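Local coordinates for protein pseudopodium-enriched atypical kinase 1 (Homo sapiens, PDB 6BHC) that is a pseudokinase that keeps the protein kinase fold around an unusual catalytic cleft, dimerizes in a novel mode and probably acts in signalling through protein interactions, at residues 312-317 with 324-329; 330-335 with 339-344; 363-368 with 376-381; 390-395 with 406-411. The protein carries 1 engineered substitution. All coordinates share one frame; numbering follows the deposited sequence.

Contact 1. Residues 312-317 with 324-329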
loop_
_atom_site.group_PDB
_atom_site.type_symbol
_atom_site.label_atom_id
_atom_site.label_comp_id
_atom_site.label_asym_id
_atom_site.label_seq_id
_atom_site.Cartn_x
_atom_site.Cartn_y
_atom_site.Cartn_z
ATOM N N LEU A 312 -8.728 42.457 18.910
ATOM C CA LEU A 312 -9.491 41.220 18.954
ATOM C C LEU A 312 -9.251 40.482 20.272
ATOM O O LEU A 312 -8.157 40.543 20.838
ATOM C CB LEU A 312 -9.121 40.318 17.779
ATOM C CG LEU A 312 -9.550 40.797 16.391
ATOM C CD1 LEU A 312 -8.999 39.880 15.312
ATOM C CD2 LEU A 312 -11.066 40.880 16.299
ATOM N N PRO A 313 -10.265 39.781 20.783
ATOM C CA PRO A 313 -10.074 39.004 22.015
ATOM C C PRO A 313 -9.039 37.905 21.817
ATOM O O PRO A 313 -8.951 37.294 20.750
ATOM C CB PRO A 313 -11.466 38.425 22.291
ATOM C CG PRO A 313 -12.409 39.320 21.547
ATOM C CD PRO A 313 -11.662 39.752 20.321
ATOM N N ARG A 314 -8.254 37.659 22.863
ATOM C CA ARG A 314 -7.144 36.721 22.782
ATOM C C ARG A 314 -7.637 35.288 22.935
ATOM O O ARG A 314 -8.402 34.977 23.853
ATOM C CB ARG A 314 -6.105 37.034 23.859
ATOM C CG ARG A 314 -5.601 38.468 23.844
ATOM C CD ARG A 314 -4.706 38.738 22.645
ATOM N NE ARG A 314 -4.374 40.155 22.526
ATOM C CZ ARG A 314 -3.369 40.746 23.165
ATOM N NH1 ARG A 314 -2.589 40.041 23.975
ATOM N NH2 ARG A 314 -3.145 42.041 22.997
ATOM N N ILE A 315 -7.194 34.418 22.038
ATOM C CA ILE A 315 -7.481 32.987 22.164
ATOM C C ILE A 315 -6.534 32.388 23.196
ATOM O O ILE A 315 -5.317 32.628 23.122
ATOM C CB ILE A 315 -7.338 32.292 20.814
ATOM C CG1 ILE A 315 -8.413 32.788 19.845
ATOM C CG2 ILE A 315 -7.416 30.782 20.983
ATOM C CD1 ILE A 315 -8.367 32.127 18.486
ATOM N N PRO A 316 -7.036 31.626 24.169
ATOM C CA PRO A 316 -6.152 31.051 25.190
ATOM C C PRO A 316 -5.106 30.131 24.573
ATOM O O PRO A 316 -5.379 29.392 23.626
ATOM C CB PRO A 316 -7.114 30.281 26.101
ATOM C CG PRO A 316 -8.447 30.920 25.875
ATOM C CD PRO A 316 -8.455 31.332 24.435
ATOM N N PHE A 317 -3.896 30.186 25.127
ATOM C CA PHE A 317 -2.751 29.425 24.625
ATOM C C PHE A 317 -2.702 28.096 25.372
ATOM O O PHE A 317 -2.111 27.980 26.446
ATOM C CB PHE A 317 -1.472 30.235 24.798
ATOM C CG PHE A 317 -0.224 29.508 24.395
ATOM C CD1 PHE A 317 -0.106 28.951 23.133
ATOM C CD2 PHE A 317 0.846 29.409 25.270
ATOM C CE1 PHE A 317 1.048 28.290 22.760
ATOM C CE2 PHE A 317 2.004 28.752 24.900
ATOM C CZ PHE A 317 2.105 28.193 23.641
ATOM N N GLY A 324 -1.421 29.259 16.014
ATOM C CA GLY A 324 -1.744 29.275 14.597
ATOM C C GLY A 324 -3.206 29.584 14.334
ATOM O O GLY A 324 -3.534 30.325 13.404
ATOM N N LEU A 325 -4.103 29.023 15.149
ATOM C CA LEU A 325 -5.521 29.333 15.006
ATOM C C LEU A 325 -5.812 30.789 15.347
ATOM O O LEU A 325 -6.698 31.402 14.742
ATOM C CB LEU A 325 -6.355 28.399 15.884
ATOM C CG LEU A 325 -6.394 26.928 15.462
ATOM C CD1 LEU A 325 -7.078 26.084 16.529
ATOM C CD2 LEU A 325 -7.093 26.770 14.120
ATOM N N GLN A 326 -5.079 31.356 16.308
ATOM C CA GLN A 326 -5.231 32.774 16.614
ATOM C C GLN A 326 -4.798 33.634 15.435
ATOM O O GLN A 326 -5.504 34.571 15.042
ATOM C CB GLN A 326 -4.423 33.131 17.862
ATOM C CG GLN A 326 -4.377 34.620 18.167
ATOM C CD GLN A 326 -5.654 35.131 18.804
ATOM O OE1 GLN A 326 -5.725 35.306 20.020
ATOM N NE2 GLN A 326 -6.669 35.382 17.983
ATOM N N GLN A 327 -3.635 33.327 14.854
ATOM C CA GLN A 327 -3.161 34.081 13.700
ATOM C C GLN A 327 -4.089 33.898 12.506
ATOM O O GLN A 327 -4.334 34.843 11.749
ATOM C CB GLN A 327 -1.733 33.656 13.351
ATOM C CG GLN A 327 -1.139 34.359 12.137
ATOM C CD GLN A 327 -0.863 35.833 12.376
ATOM O OE1 GLN A 327 -0.859 36.305 13.514
ATOM N NE2 GLN A 327 -0.626 36.570 11.296
ATOM N N LEU A 328 -4.621 32.687 12.329
ATOM C CA LEU A 328 -5.543 32.434 11.226
ATOM C C LEU A 328 -6.822 33.247 11.378
ATOM O O LEU A 328 -7.330 33.807 10.400
ATOM C CB LEU A 328 -5.863 30.941 11.148
ATOM C CG LEU A 328 -6.887 30.538 10.088
ATOM C CD1 LEU A 328 -6.389 30.933 8.709
ATOM C CD2 LEU A 328 -7.178 29.047 10.156
ATOM N N ALA A 329 -7.358 33.323 12.598
ATOM C CA ALA A 329 -8.571 34.100 12.828
ATOM C C ALA A 329 -8.327 35.588 12.605
ATOM O O ALA A 329 -9.158 36.272 11.997
ATOM C CB ALA A 329 -9.095 33.847 14.241
HETATM O O HOH W 1 -3.330 34.281 21.290
#
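P313 meets the helix 324-329 through its carbonyl: P313 O lies 3.9 Å from Q326 OE1, near but not bonded to it, and turns instead to the hydroxyl of Y287, which also bonds Q326 NE2. At R314 the backbone does the touching, with R314 CA 3.4 Å from Q326 OE1, while the guanidinium chain starts off away from the helix. I315 is the centre of the contact. Its amide donates to Q326 OE1 at 2.6 Å in an almost straight bond (178° at the hydrogen), although the donor stands above the amide carbonyl plane, 36° out of it. The I315 side chain then runs alongside the glutamine, the two chains pointing opposite ways: CG1 is 3.6 Å from Q326 NE2, and CD1 reaches the helix backbone, 3.7 Å from Q326 CA. Q326 gets there with CG anti to its backbone N (chi1 173°) and a bend at chi2 that turns OE1 to the I315 amide. One water donates both to I315 O, at 3.2 Å, and to Q326 OE1, at 2.9 Å, so that the one amide oxygen receives two donors. Replacing Q326 by a leucine would probably leave the I315 N-H without its acceptor and cost the Y287 hydroxyl one of its two partners. Sequence and topology match the lower part of the kinase C-lobe, where the long connection after helix 295-298 is tied by a buried polar side chain to helix 322-332 and, through Y287, to helix 277-289.

Contact 2. Residues 330-335 with 339-344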
loop_
_atom_site.group_PDB
_atom_site.type_symbol
_atom_site.label_atom_id
_atom_site.label_comp_id
_atom_site.label_asym_id
_atom_site.label_seq_id
_atom_site.Cartn_x
_atom_site.Cartn_y
_atom_site.Cartn_z
ATOM N N SER A 330 -7.193 36.104 13.085
ATOM C CA SER A 330 -6.885 37.519 12.902
ATOM C C SER A 330 -6.807 37.881 11.425
ATOM O O SER A 330 -7.233 38.969 11.020
ATOM C CB SER A 330 -5.575 37.867 13.609
ATOM O OG SER A 330 -5.626 37.513 14.980
ATOM N N CYS A 331 -6.264 36.981 10.602
ATOM C CA CYS A 331 -6.191 37.239 9.168
ATOM C C CYS A 331 -7.568 37.168 8.522
ATOM O O CYS A 331 -7.885 37.967 7.633
ATOM C CB CYS A 331 -5.238 36.247 8.502
ATOM S SG CYS A 331 -3.512 36.412 9.009
ATOM N N LEU A 332 -8.397 36.213 8.951
ATOM C CA LEU A 332 -9.747 36.098 8.417
ATOM C C LEU A 332 -10.653 37.229 8.886
ATOM O O LEU A 332 -11.632 37.545 8.202
ATOM C CB LEU A 332 -10.356 34.750 8.809
ATOM C CG LEU A 332 -9.734 33.498 8.187
ATOM C CD1 LEU A 332 -10.272 32.241 8.856
ATOM C CD2 LEU A 332 -9.993 33.457 6.688
ATOM N N LEU A 333 -10.355 37.842 10.031
ATOM C CA LEU A 333 -11.173 38.912 10.581
ATOM C C LEU A 333 -10.609 40.293 10.277
ATOM O O LEU A 333 -10.993 41.269 10.930
ATOM C CB LEU A 333 -11.336 38.731 12.091
ATOM C CG LEU A 333 -12.134 37.501 12.521
ATOM C CD1 LEU A 333 -12.199 37.414 14.036
ATOM C CD2 LEU A 333 -13.531 37.536 11.918
ATOM N N ASN A 334 -9.709 40.394 9.310
ATOM C CA ASN A 334 -9.175 41.686 8.907
ATOM C C ASN A 334 -10.311 42.564 8.391
ATOM O O ASN A 334 -11.020 42.159 7.459
ATOM C CB ASN A 334 -8.107 41.505 7.830
ATOM C CG ASN A 334 -7.318 42.776 7.563
ATOM O OD1 ASN A 334 -7.885 43.862 7.432
ATOM N ND2 ASN A 334 -6.000 42.644 7.483
ATOM N N PRO A 335 -10.519 43.757 8.959
ATOM C CA PRO A 335 -11.643 44.592 8.507
ATOM C C PRO A 335 -11.509 45.081 7.077
ATOM O O PRO A 335 -12.507 45.535 6.502
ATOM C CB PRO A 335 -11.633 45.762 9.500
ATOM C CG PRO A 335 -10.231 45.813 10.012
ATOM C CD PRO A 335 -9.749 44.392 10.041
ATOM N N GLU A 339 -7.092 43.092 2.207
ATOM C CA GLU A 339 -6.044 42.475 3.007
ATOM C C GLU A 339 -6.487 41.181 3.678
ATOM O O GLU A 339 -5.634 40.425 4.154
ATOM C CB GLU A 339 -5.538 43.457 4.074
ATOM C CG GLU A 339 -4.762 44.644 3.515
ATOM C CD GLU A 339 -3.293 44.334 3.275
ATOM O OE1 GLU A 339 -2.453 45.228 3.511
ATOM O OE2 GLU A 339 -2.974 43.200 2.857
ATOM N N ARG A 340 -7.789 40.912 3.730
ATOM C CA ARG A 340 -8.281 39.661 4.292
ATOM C C ARG A 340 -7.818 38.491 3.431
ATOM O O ARG A 340 -7.967 38.513 2.206
ATOM C CB ARG A 340 -9.807 39.693 4.383
ATOM C CG ARG A 340 -10.436 38.553 5.167
ATOM C CD ARG A 340 -11.945 38.738 5.229
ATOM N NE ARG A 340 -12.293 40.096 5.638
ATOM C CZ ARG A 340 -13.463 40.679 5.398
ATOM N NH1 ARG A 340 -14.414 40.024 4.745
ATOM N NH2 ARG A 340 -13.682 41.921 5.806
ATOM N N ILE A 341 -7.245 37.469 4.074
ATOM C CA ILE A 341 -6.668 36.360 3.320
ATOM C C ILE A 341 -7.765 35.566 2.618
ATOM O O ILE A 341 -8.944 35.593 2.994
ATOM C CB ILE A 341 -5.826 35.448 4.227
ATOM C CG1 ILE A 341 -6.712 34.772 5.275
ATOM C CG2 ILE A 341 -4.701 36.236 4.881
ATOM C CD1 ILE A 341 -6.015 33.657 6.031
ATOM N N LEU A 342 -7.360 34.847 1.576
ATOM C CA LEU A 342 -8.261 33.998 0.816
ATOM C C LEU A 342 -8.479 32.670 1.534
ATOM O O LEU A 342 -7.673 32.242 2.365
ATOM C CB LEU A 342 -7.705 33.749 -0.587
ATOM C CG LEU A 342 -7.685 34.946 -1.539
ATOM C CD1 LEU A 342 -6.820 34.653 -2.755
ATOM C CD2 LEU A 342 -9.098 35.299 -1.964
ATOM N N ILE A 343 -9.589 32.010 1.194
ATOM C CA ILE A 343 -9.920 30.745 1.839
ATOM C C ILE A 343 -8.936 29.647 1.454
ATOM O O ILE A 343 -8.823 28.643 2.167
ATOM C CB ILE A 343 -11.369 30.332 1.511
ATOM C CG1 ILE A 343 -11.947 29.467 2.634
ATOM C CG2 ILE A 343 -11.439 29.594 0.181
ATOM C CD1 ILE A 343 -12.151 30.212 3.938
ATOM N N SER A 344 -8.210 29.811 0.344
ATOM C CA SER A 344 -7.159 28.861 -0.003
ATOM C C SER A 344 -5.900 29.089 0.822
ATOM O O SER A 344 -5.138 28.145 1.056
ATOM C CB SER A 344 -6.832 28.950 -1.493
ATOM O OG SER A 344 -7.936 28.545 -2.281
#
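The guanidinium of R340 meets N334 O at its edge, with the oxygen only 8° out of the group's plane. Two nitrogens share that oxygen side-on, NE at 3.0 Å and NH2 at 3.1 Å, and both lie in the carbonyl plane of N334; P335 O is farther along the same edge, whereas L332 O stands oblique to the group and comes 3.2 Å from R340 CD. R340 NH1 goes to K276 O and NH2 forms a salt bridge with E267. N334 ND2 touches E339 at CB, 3.5 Å away, while N334 OD1 bonds N336 N in an Asx turn. Beneath, I341 sets CG1 between its own N and carbonyl carbon (chi1 65°), which brings CG2 to C331 CB at 3.7 Å and CG1 to L332 CD2 at 3.8 Å. Were R340 cut back to an alanine, N334 O would probably lose both donors, and E267 this partner for its charge. In sequence E267 belongs to the kinase APE motif and R340 matches the arginine that pairs with it. Carbonyls from the end of helix 322-332 and the turn beyond it probably help stabilise the positive charge, so the buried arginine carries additional polar support.

Contact 3. Residues 363-368 with 376-381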
loop_
_atom_site.group_PDB
_atom_site.type_symbol
_atom_site.label_atom_id
_atom_site.label_comp_id
_atom_site.label_asym_id
_atom_site.label_seq_id
_atom_site.Cartn_x
_atom_site.Cartn_y
_atom_site.Cartn_z
ATOM N N GLN A 363 12.512 28.917 12.724
ATOM C CA GLN A 363 13.728 29.607 13.145
ATOM C C GLN A 363 14.807 29.526 12.073
ATOM O O GLN A 363 15.482 30.522 11.786
ATOM C CB GLN A 363 14.239 29.022 14.462
ATOM C CG GLN A 363 13.424 29.419 15.678
ATOM C CD GLN A 363 14.021 28.899 16.971
ATOM O OE1 GLN A 363 14.508 27.771 17.033
ATOM N NE2 GLN A 363 13.996 29.728 18.009
ATOM N N THR A 364 14.988 28.347 11.474
ATOM C CA THR A 364 15.945 28.219 10.381
ATOM C C THR A 364 15.510 29.027 9.166
ATOM O O THR A 364 16.359 29.551 8.435
ATOM C CB THR A 364 16.123 26.745 10.008
ATOM O OG1 THR A 364 16.347 25.974 11.195
ATOM C CG2 THR A 364 17.310 26.569 9.073
ATOM N N PHE A 365 14.199 29.150 8.947
ATOM C CA PHE A 365 13.697 29.940 7.827
ATOM C C PHE A 365 14.102 31.404 7.963
ATOM O O PHE A 365 14.641 32.001 7.025
ATOM C CB PHE A 365 12.175 29.800 7.740
ATOM C CG PHE A 365 11.570 30.416 6.510
ATOM C CD1 PHE A 365 11.424 29.674 5.349
ATOM C CD2 PHE A 365 11.132 31.731 6.518
ATOM C CE1 PHE A 365 10.861 30.235 4.217
ATOM C CE2 PHE A 365 10.569 32.298 5.389
ATOM C CZ PHE A 365 10.432 31.548 4.238
ATOM N N THR A 366 13.857 31.996 9.134
ATOM C CA THR A 366 14.197 33.401 9.337
ATOM C C THR A 366 15.704 33.625 9.343
ATOM O O THR A 366 16.170 34.701 8.951
ATOM C CB THR A 366 13.589 33.909 10.643
ATOM O OG1 THR A 366 14.186 33.218 11.748
ATOM C CG2 THR A 366 12.086 33.673 10.657
ATOM N N ALA A 367 16.477 32.632 9.783
ATOM C CA ALA A 367 17.925 32.777 9.856
ATOM C C ALA A 367 18.604 32.655 8.498
ATOM O O ALA A 367 19.740 33.116 8.349
ATOM C CB ALA A 367 18.510 31.741 10.818
ATOM N N CYS A 368 17.946 32.052 7.517
ATOM C CA CYS A 368 18.533 31.921 6.187
ATOM C C CYS A 368 18.579 33.280 5.500
ATOM O O CYS A 368 17.536 33.933 5.367
ATOM C CB CYS A 368 17.738 30.931 5.343
ATOM S SG CYS A 368 18.006 29.192 5.752
ATOM N N THR A 376 15.793 25.636 -0.410
ATOM C CA THR A 376 16.356 24.320 -0.121
ATOM C C THR A 376 15.796 23.755 1.178
ATOM O O THR A 376 15.491 22.560 1.261
ATOM C CB THR A 376 17.882 24.406 -0.059
ATOM O OG1 THR A 376 18.390 24.839 -1.328
ATOM C CG2 THR A 376 18.488 23.053 0.286
ATOM N N LEU A 377 15.648 24.601 2.200
ATOM C CA LEU A 377 15.079 24.150 3.465
ATOM C C LEU A 377 13.660 23.624 3.274
ATOM O O LEU A 377 13.310 22.552 3.777
ATOM C CB LEU A 377 15.098 25.293 4.480
ATOM C CG LEU A 377 14.524 24.989 5.864
ATOM C CD1 LEU A 377 15.423 24.017 6.612
ATOM C CD2 LEU A 377 14.330 26.272 6.657
ATOM N N LEU A 378 12.831 24.368 2.538
ATOM C CA LEU A 378 11.454 23.937 2.316
ATOM C C LEU A 378 11.392 22.718 1.405
ATOM O O LEU A 378 10.553 21.831 1.604
ATOM C CB LEU A 378 10.635 25.088 1.731
ATOM C CG LEU A 378 10.441 26.309 2.634
ATOM C CD1 LEU A 378 9.760 27.440 1.877
ATOM C CD2 LEU A 378 9.642 25.932 3.870
ATOM N N GLN A 379 12.268 22.653 0.399
ATOM C CA GLN A 379 12.246 21.518 -0.518
ATOM C C GLN A 379 12.710 20.242 0.171
ATOM O O GLN A 379 12.158 19.164 -0.076
ATOM C CB GLN A 379 13.111 21.810 -1.744
ATOM C CG GLN A 379 13.003 20.758 -2.839
ATOM C CD GLN A 379 11.616 20.693 -3.448
ATOM O OE1 GLN A 379 11.228 21.562 -4.229
ATOM N NE2 GLN A 379 10.860 19.662 -3.091
ATOM N N ASN A 380 13.725 20.340 1.034
ATOM C CA ASN A 380 14.172 19.166 1.777
ATOM C C ASN A 380 13.073 18.652 2.696
ATOM O O ASN A 380 12.874 17.437 2.819
ATOM C CB ASN A 380 15.432 19.493 2.578
ATOM C CG ASN A 380 16.622 19.805 1.693
ATOM O OD1 ASN A 380 16.631 19.481 0.504
ATOM N ND2 ASN A 380 17.637 20.437 2.270
ATOM N N TRP A 381 12.344 19.563 3.345
ATOM C CA TRP A 381 11.228 19.149 4.189
ATOM C C TRP A 381 10.156 18.437 3.372
ATOM O O TRP A 381 9.606 17.421 3.812
ATOM C CB TRP A 381 10.640 20.361 4.913
ATOM C CG TRP A 381 9.505 20.017 5.829
ATOM C CD1 TRP A 381 9.584 19.727 7.159
ATOM C CD2 TRP A 381 8.119 19.921 5.479
ATOM N NE1 TRP A 381 8.332 19.460 7.661
ATOM C CE2 TRP A 381 7.416 19.572 6.648
ATOM C CE3 TRP A 381 7.403 20.098 4.290
ATOM C CZ2 TRP A 381 6.035 19.394 6.663
ATOM C CZ3 TRP A 381 6.034 19.921 4.307
ATOM C CH2 TRP A 381 5.363 19.572 5.485
#
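F365 approaches L377 with its CB, 4.3 Å from L377 CD2, and its ring then runs on toward L378. With CG anti to the backbone N, chi1 -172° carries the ring toward L378, whose side chain it crosses at a slant, and its end comes nearer to helix 376-381 than its root does. Out along the ring, CE1 is the atom that touches: L378 CD1 lies 3.8 Å from it, near the ring plane, so this is a methyl at an edge and not a methyl over a face. The backbone of the same residue is covered as well, since F365 N sits 3.7 Å from L377 CD2. That leucine branch also lies against T364, 3.8 Å from CB and equally far from CG2, while the second branch, L377 CD1, is 4.0 Å from T364 CG2. L377 therefore spreads its fork over the junction of T364 and F365, the two leucines dividing the work: L377 at the root of the phenylalanine, L378 at its rim. The side-chain contacts are all between carbon atoms, and the small area buried between the segments fits the wide axial spacing of 10.7 Å. The short helix segments run at 152°, close to antiparallel, as expected of a helical hairpin in which the chain turns back after C368. L361, one turn and more before F365, packs on L377 and L378 too. S424 of helix 420-430 also touches both F365 and L378, and V427 reaches F365, so three helices meet here; N380, farther round helix 371-396, packs on V16 of the second subunit.

Contact 4. Residues 390-395 with 406-411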
loop_
_atom_site.group_PDB
_atom_site.type_symbol
_atom_site.label_atom_id
_atom_site.label_comp_id
_atom_site.label_asym_id
_atom_site.label_seq_id
_atom_site.Cartn_x
_atom_site.Cartn_y
_atom_site.Cartn_z
ATOM N N MET A 390 4.606 8.207 1.608
ATOM C CA MET A 390 4.595 7.122 0.633
ATOM C C MET A 390 4.878 5.783 1.301
ATOM O O MET A 390 4.258 4.768 0.964
ATOM C CB MET A 390 5.614 7.396 -0.472
ATOM C CG MET A 390 5.504 6.461 -1.667
ATOM S SD MET A 390 3.994 6.736 -2.614
ATOM C CE MET A 390 4.203 8.451 -3.082
ATOM N N ILE A 391 5.814 5.763 2.252
ATOM C CA ILE A 391 6.098 4.542 3.001
ATOM C C ILE A 391 4.871 4.109 3.794
ATOM O O ILE A 391 4.557 2.916 3.876
ATOM C CB ILE A 391 7.323 4.753 3.911
ATOM C CG1 ILE A 391 8.588 4.930 3.070
ATOM C CG2 ILE A 391 7.482 3.595 4.888
ATOM C CD1 ILE A 391 9.804 5.348 3.873
ATOM N N LYS A 392 4.150 5.073 4.375
ATOM C CA LYS A 392 2.965 4.749 5.165
ATOM C C LYS A 392 1.907 4.050 4.320
ATOM O O LYS A 392 1.309 3.060 4.756
ATOM C CB LYS A 392 2.394 6.019 5.794
ATOM C CG LYS A 392 1.159 5.793 6.656
ATOM C CD LYS A 392 0.525 7.118 7.056
ATOM C CE LYS A 392 -0.671 6.917 7.974
ATOM N NZ LYS A 392 -0.277 6.344 9.288
ATOM N N PHE A 393 1.661 4.552 3.107
ATOM C CA PHE A 393 0.693 3.903 2.227
ATOM C C PHE A 393 1.162 2.511 1.826
ATOM O O PHE A 393 0.358 1.574 1.753
ATOM C CB PHE A 393 0.443 4.760 0.987
ATOM C CG PHE A 393 -0.634 5.791 1.168
ATOM C CD1 PHE A 393 -1.962 5.474 0.924
ATOM C CD2 PHE A 393 -0.319 7.076 1.577
ATOM C CE1 PHE A 393 -2.957 6.422 1.088
ATOM C CE2 PHE A 393 -1.308 8.028 1.743
ATOM C CZ PHE A 393 -2.629 7.701 1.499
ATOM N N ALA A 394 2.463 2.356 1.569
ATOM C CA ALA A 394 2.994 1.061 1.158
ATOM C C ALA A 394 2.846 0.021 2.262
ATOM O O ALA A 394 2.598 -1.158 1.984
ATOM C CB ALA A 394 4.460 1.203 0.748
ATOM N N GLU A 395 2.995 0.438 3.523
ATOM C CA GLU A 395 2.873 -0.507 4.628
ATOM C C GLU A 395 1.427 -0.939 4.843
ATOM O O GLU A 395 1.180 -2.053 5.322
ATOM C CB GLU A 395 3.446 0.101 5.909
ATOM C CG GLU A 395 4.930 0.440 5.818
ATOM C CD GLU A 395 5.492 0.985 7.119
ATOM O OE1 GLU A 395 6.607 0.573 7.505
ATOM O OE2 GLU A 395 4.820 1.822 7.757
ATOM N N LEU A 406 -9.725 9.239 6.957
ATOM C CA LEU A 406 -9.956 10.542 6.344
ATOM C C LEU A 406 -8.718 11.424 6.441
ATOM O O LEU A 406 -8.400 12.166 5.505
ATOM C CB LEU A 406 -11.157 11.220 7.001
ATOM C CG LEU A 406 -11.474 12.644 6.546
ATOM C CD1 LEU A 406 -11.735 12.682 5.050
ATOM C CD2 LEU A 406 -12.663 13.191 7.319
ATOM N N GLU A 407 -7.998 11.346 7.564
ATOM C CA GLU A 407 -6.807 12.170 7.735
ATOM C C GLU A 407 -5.699 11.768 6.769
ATOM O O GLU A 407 -4.921 12.625 6.333
ATOM C CB GLU A 407 -6.312 12.087 9.180
ATOM C CG GLU A 407 -5.250 13.120 9.524
ATOM C CD GLU A 407 -4.843 13.081 10.982
ATOM O OE1 GLU A 407 -3.663 13.368 11.276
ATOM O OE2 GLU A 407 -5.699 12.764 11.834
ATOM N N ASP A 408 -5.610 10.481 6.421
ATOM C CA ASP A 408 -4.605 10.047 5.455
ATOM C C ASP A 408 -4.861 10.659 4.085
ATOM O O ASP A 408 -3.925 11.097 3.405
ATOM C CB ASP A 408 -4.587 8.522 5.359
ATOM C CG ASP A 408 -4.270 7.856 6.682
ATOM O OD1 ASP A 408 -3.571 8.477 7.510
ATOM O OD2 ASP A 408 -4.717 6.708 6.888
ATOM N N TRP A 409 -6.125 10.689 3.661
ATOM C CA TRP A 409 -6.473 11.318 2.393
ATOM C C TRP A 409 -6.117 12.800 2.403
ATOM O O TRP A 409 -5.465 13.300 1.478
ATOM C CB TRP A 409 -7.962 11.111 2.112
ATOM C CG TRP A 409 -8.488 11.835 0.908
ATOM C CD1 TRP A 409 -7.779 12.247 -0.185
ATOM C CD2 TRP A 409 -9.843 12.237 0.682
ATOM N NE1 TRP A 409 -8.610 12.879 -1.077
ATOM C CE2 TRP A 409 -9.883 12.887 -0.568
ATOM C CE3 TRP A 409 -11.027 12.111 1.415
ATOM C CZ2 TRP A 409 -11.061 13.408 -1.100
ATOM C CZ3 TRP A 409 -12.195 12.627 0.884
ATOM C CH2 TRP A 409 -12.203 13.266 -0.361
ATOM N N LEU A 410 -6.526 13.517 3.453
ATOM C CA LEU A 410 -6.252 14.949 3.524
ATOM C C LEU A 410 -4.754 15.226 3.560
ATOM O O LEU A 410 -4.283 16.207 2.971
ATOM C CB LEU A 410 -6.946 15.552 4.746
ATOM C CG LEU A 410 -8.465 15.356 4.810
ATOM C CD1 LEU A 410 -9.052 15.981 6.067
ATOM C CD2 LEU A 410 -9.135 15.919 3.566
ATOM N N CYS A 411 -3.987 14.373 4.242
ATOM C CA CYS A 411 -2.539 14.551 4.270
ATOM C C CYS A 411 -1.933 14.329 2.891
ATOM O O CYS A 411 -1.008 15.047 2.490
ATOM C CB CYS A 411 -1.911 13.604 5.293
ATOM S SG CYS A 411 -0.123 13.795 5.483
#
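K392 runs out from its helix with CG anti to the backbone N (chi1 -179°) and stays extended until chi4 (66°), which turns NZ aside. D408 has CG anti to its carbonyl carbon (chi1 -60°), and the two chains meet at about a right angle. The consequence is that the lysine touches with a methylene and not with its ammonium: K392 CE is 3.3 Å from D408 OD1, while K392 NZ is 4.3 Å from that oxygen, too far for a salt bridge. The charges are opposite and close, nothing more. The other carboxylate oxygen, D408 OD2, is held by the backbone N of S405, just before helix 406-417, which probably fixes the turn of the carboxylate. Beside the lysine, F393 presents its edge: CZ lies 4.1 Å from D408 O, near the ring plane, and 4.4 Å from D408 CB. Even the nearest CA atoms, those of F393 and D408, are 8.7 Å apart, so the contact is made largely by side-chain ends and not by close backbones. Behind them, A394 packs on F393 of the second subunit, F393 on S397 of the second subunit and I391 on its A27, which places helix 371-396 in the dimer interface and agrees with a helical dimerization region as in the PEAK family. On the far flank W409 stacks with F39 of the N-terminal helix. Chemically, the approach of K392, with its polarised CE methylene and nearby ammonium, probably adds a mild attraction to a carboxylate whose rotation is set mainly by S405 N.

Contacts 1 and 2 share helix 322-332 and form one continuous block of the kinase C-lobe: their centres are 13 Å apart, and L328 CD1 packs on I341 CD1 at 3.8 Å. Contacts 3 and 4 instead share the long helix 371-396, their centres 25 Å apart and their nearest atoms about 8 Å apart without touching. Between the two pairs there is no direct contact; nearest atoms stay about 12 to 14 Å apart. Contact 2 reaches, through E267 of the APE motif, what corresponds to the end of the kinase activation segment, whereas both contacts 3 and 4 have residues packing on the second subunit.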